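Local structure of 2-hydroxyisobutanoyl-CoA mutase large subunit (Aquincola tertiaricarbonis, 4R3U) at residues I223-I226 with A227-V230; K559-I563 with W564-R568. The protein catalyses, together with its small cobalamin-binding subunit, the interconversion of 2-hydroxyisobutyryl-CoA and (S)-3-hydroxybutyryl-CoA. All coordinates share one frame; numbering follows the deposited sequence.

Contact 1 of 2, residues I223-I226 with A227-V230; sequences IYPI and APSV
The ring of Y224 has the hydroxyl of S229 at its edge, close to the ring plane, while on one face I223 CG2 sits 3.5 Å above the plane, over the centre of the ring. W564 makes an edge-to-face stack with the same ring, and the phenol OH goes on to the backbone oxygen of V557. Y224 CB, before the ring, lies 3.5 Å from S229 OG. The side chains of P225 and P228 cross at about a right angle, with P225 CD 3.9 Å from P228 CG.

This is the start of helix 226-243, with P225 as N-cap. P228 falls in the first turn, where a missing N-H costs no helical bond. The P225 oxygen is gripped twice: weakly by S229 N, and by S229 OG at 2.9 Å, which approaches from above the carbonyl plane, 49° out of it. With its OG anti to the carbonyl carbon (chi1 -64°), S229 turns the hydroxyl back along the chain to reach that oxygen. OG also accepts from a water 2.9 Å away, which links weakly to I223 N, and it bonds the hydroxyl of Y216. Putting an alanine at S229 is likely to leave the P225 oxygen with just the weak amide bond and to rob both the water and Y216 of a partner.

One residue on, V230 N bonds I226 O at 3.0 Å. Beside it the two side chains run the same way, I226 CG2 lying 4.1 Å from V230 CG2 as I226 heads for I447 and I450 of helix 446-451.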
# COMPACT_ATOMS: atom_id res chain seq x y z
N ILE A 223 3.61 -34.51 17.55
CA ILE A 223 4.39 -35.43 18.37
C ILE A 223 3.62 -36.74 18.49
O ILE A 223 4.11 -37.78 18.08
CB ILE A 223 4.76 -34.80 19.76
CG1 ILE A 223 5.46 -33.43 19.63
CG2 ILE A 223 5.63 -35.78 20.56
CD1 ILE A 223 5.57 -32.56 20.89
N TYR A 224 2.41 -36.68 19.04
CA TYR A 224 1.56 -37.83 19.34
C TYR A 224 0.46 -38.01 18.32
O TYR A 224 0.17 -37.07 17.57
CB TYR A 224 0.91 -37.61 20.73
CG TYR A 224 1.92 -37.19 21.78
CD1 TYR A 224 2.90 -38.08 22.23
CD2 TYR A 224 1.94 -35.87 22.26
CE1 TYR A 224 3.85 -37.68 23.17
CE2 TYR A 224 2.90 -35.47 23.20
CZ TYR A 224 3.84 -36.38 23.66
OH TYR A 224 4.79 -36.01 24.58
N PRO A 225 -0.22 -39.19 18.33
CA PRO A 225 -1.38 -39.38 17.44
C PRO A 225 -2.49 -38.35 17.73
O PRO A 225 -2.50 -37.73 18.81
CB PRO A 225 -1.84 -40.81 17.77
CG PRO A 225 -0.69 -41.47 18.46
CD PRO A 225 -0.01 -40.37 19.20
N ILE A 226 -3.40 -38.16 16.78
CA ILE A 226 -4.50 -37.18 16.83
C ILE A 226 -5.26 -37.12 18.16
O ILE A 226 -5.34 -36.04 18.76
CB ILE A 226 -5.45 -37.34 15.61
CG1 ILE A 226 -4.65 -37.43 14.28
CG2 ILE A 226 -6.47 -36.20 15.59
CD1 ILE A 226 -5.45 -37.62 13.07
N ALA A 227 -5.81 -38.27 18.63
CA ALA A 227 -6.61 -38.37 19.86
C ALA A 227 -5.95 -37.80 21.13
O ALA A 227 -6.52 -36.86 21.69
CB ALA A 227 -7.12 -39.78 20.07
N PRO A 228 -4.75 -38.29 21.59
CA PRO A 228 -4.14 -37.69 22.79
C PRO A 228 -3.77 -36.23 22.61
O PRO A 228 -3.83 -35.47 23.57
CB PRO A 228 -2.92 -38.57 23.05
CG PRO A 228 -2.64 -39.26 21.80
CD PRO A 228 -3.93 -39.42 21.09
N SER A 229 -3.43 -35.83 21.37
CA SER A 229 -3.04 -34.46 21.02
C SER A 229 -4.21 -33.45 21.12
O SER A 229 -3.98 -32.27 21.41
CB SER A 229 -2.45 -34.42 19.63
OG SER A 229 -1.26 -35.17 19.59
N VAL A 230 -5.45 -33.93 20.84
CA VAL A 230 -6.66 -33.11 20.91
C VAL A 230 -7.02 -32.92 22.39
O VAL A 230 -7.39 -31.81 22.82
CB VAL A 230 -7.80 -33.68 20.03
CG1 VAL A 230 -9.14 -33.00 20.32
CG2 VAL A 230 -7.43 -33.53 18.55
O HOH W 1 1.03 -33.40 19.64

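Contact 2 of 2, residues K559-I563 with W564-R568; sequences KLKGI and WGTYR
Helix 553-564 ends at a C' glycine: G565, the first residue to leave helical phi/psi, has a positive phi of 80° and sends the chain off as an extended tail. The last turn is closed by two main-chain bonds. W564 N reaches L560 O at 3.0 Å, and the same oxygen also accepts from I563 N, so it is gripped twice. G565 N then bonds K561 O at 2.7 Å, which ties the exit of the chain back to the turn it leaves.

The indole of W564 packs against two side chains of this turn, I563 and L560. I563 CD1 lies over one face, 3.9 Å from the centroid of the five-membered ring, a CH-pi contact displaced toward the rim on the NE1 side. I563 reaches it by taking the crowded position for CG1, between the backbone N and the carbonyl carbon (chi1 63°). L560 runs beside the indole in the same direction, and its CD1 comes within 3.8 Å of W564 CZ3 at the six-membered end.

On another side of the helix K561, extended beyond CG, passes obliquely across T566, whose CG2 methyl rests 3.7 Å from K561 CE; the amine beyond is held by a salt bridge to E558. Further down the tail, R568 donates from NH2 to L52 O of the small subunit, so the tail extends to the subunit interface.

Around this helix end, A532 at the end of helix 518-532 meets L560, I563 and W564, and the indole also packs on R231 and I232 of helix 226-243, which lies in the connection between strands 206-208 and 247-248 of the parallel sheet of the TIM barrel.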
# COMPACT_ATOMS: atom_id res chain seq x y z
N LYS A 559 8.66 -38.85 28.06
CA LYS A 559 7.92 -39.66 29.03
C LYS A 559 6.53 -40.05 28.47
O LYS A 559 6.14 -41.21 28.55
CB LYS A 559 7.78 -38.89 30.36
CG LYS A 559 7.26 -39.73 31.51
CD LYS A 559 8.31 -40.71 31.99
CE LYS A 559 7.82 -41.60 33.09
NZ LYS A 559 8.92 -42.48 33.59
N LEU A 560 5.82 -39.07 27.85
CA LEU A 560 4.48 -39.27 27.28
C LEU A 560 4.45 -40.10 25.99
O LEU A 560 3.43 -40.75 25.73
CB LEU A 560 3.66 -37.98 27.21
CG LEU A 560 3.40 -37.24 28.54
CD1 LEU A 560 2.54 -36.01 28.31
CD2 LEU A 560 2.71 -38.15 29.58
N LYS A 561 5.58 -40.13 25.23
CA LYS A 561 5.72 -40.95 24.02
C LYS A 561 5.64 -42.46 24.36
O LYS A 561 5.13 -43.25 23.56
CB LYS A 561 7.04 -40.67 23.31
CG LYS A 561 7.00 -39.47 22.38
CD LYS A 561 8.39 -39.19 21.84
CE LYS A 561 8.40 -38.07 20.84
NZ LYS A 561 9.79 -37.65 20.51
N GLY A 562 6.11 -42.83 25.56
CA GLY A 562 6.07 -44.19 26.10
C GLY A 562 4.68 -44.79 26.24
O GLY A 562 4.53 -46.01 26.12
N ILE A 563 3.66 -43.94 26.49
CA ILE A 563 2.26 -44.39 26.60
C ILE A 563 1.39 -44.07 25.36
O ILE A 563 0.39 -44.74 25.12
CB ILE A 563 1.55 -43.98 27.94
CG1 ILE A 563 1.44 -42.45 28.11
CG2 ILE A 563 2.20 -44.65 29.16
CD1 ILE A 563 0.11 -42.02 28.66
N TRP A 564 1.77 -43.02 24.60
CA TRP A 564 1.01 -42.52 23.44
C TRP A 564 1.59 -42.86 22.07
O TRP A 564 0.83 -42.93 21.09
CB TRP A 564 0.80 -41.01 23.56
CG TRP A 564 -0.22 -40.61 24.59
CD1 TRP A 564 -1.21 -41.40 25.10
CD2 TRP A 564 -0.37 -39.32 25.20
NE1 TRP A 564 -1.96 -40.68 26.00
CE2 TRP A 564 -1.47 -39.40 26.08
CE3 TRP A 564 0.31 -38.10 25.08
CZ2 TRP A 564 -1.90 -38.30 26.85
CZ3 TRP A 564 -0.11 -37.02 25.85
CH2 TRP A 564 -1.19 -37.13 26.73
N GLY A 565 2.90 -43.03 22.00
CA GLY A 565 3.57 -43.28 20.73
C GLY A 565 3.75 -41.99 19.97
O GLY A 565 3.64 -40.90 20.54
N THR A 566 4.06 -42.08 18.69
CA THR A 566 4.26 -40.92 17.83
C THR A 566 3.41 -41.03 16.60
O THR A 566 3.02 -42.14 16.22
CB THR A 566 5.74 -40.73 17.48
OG1 THR A 566 6.21 -41.85 16.74
CG2 THR A 566 6.61 -40.49 18.71
N TYR A 567 3.13 -39.89 15.96
CA TYR A 567 2.34 -39.85 14.74
C TYR A 567 3.29 -39.77 13.53
O TYR A 567 4.37 -39.18 13.63
CB TYR A 567 1.40 -38.62 14.78
CG TYR A 567 0.55 -38.43 13.54
CD1 TYR A 567 -0.70 -39.05 13.43
CD2 TYR A 567 0.98 -37.64 12.48
CE1 TYR A 567 -1.49 -38.87 12.30
CE2 TYR A 567 0.21 -37.48 11.33
CZ TYR A 567 -1.04 -38.09 11.25
OH TYR A 567 -1.82 -37.89 10.13
N ARG A 568 2.84 -40.35 12.39
CA ARG A 568 3.48 -40.26 11.06
C ARG A 568 2.38 -40.41 10.00
O ARG A 568 1.43 -41.18 10.22
CB ARG A 568 4.62 -41.29 10.88
CG ARG A 568 5.22 -41.29 9.47
CD ARG A 568 6.54 -42.02 9.32
NE ARG A 568 7.64 -41.24 9.89
CZ ARG A 568 8.32 -40.29 9.25
NH1 ARG A 568 9.31 -39.66 9.85
NH2 ARG A 568 8.00 -39.96 8.00

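How the contacts relate
Contact 1 comes first along the chain, at the entry to helix 226-243; contact 2 follows more than 300 residues later, at the exit of helix 553-564. In space their centres are only about 9 Å apart, and they touch directly. P228 CB lies 3.4 Å from W564 CD2, and P225 CD packs 3.3 Å from W564 O. Past the glycine, I223 O and Y567 N, 3.1 Å apart, probably share a hydrogen bond. The start of a barrel helix and the end of the last helix thus pack together, and the probable I223-Y567 bond would join the loop before helix 226-243 to the tail as it runs toward the small cobalamin-binding subunit.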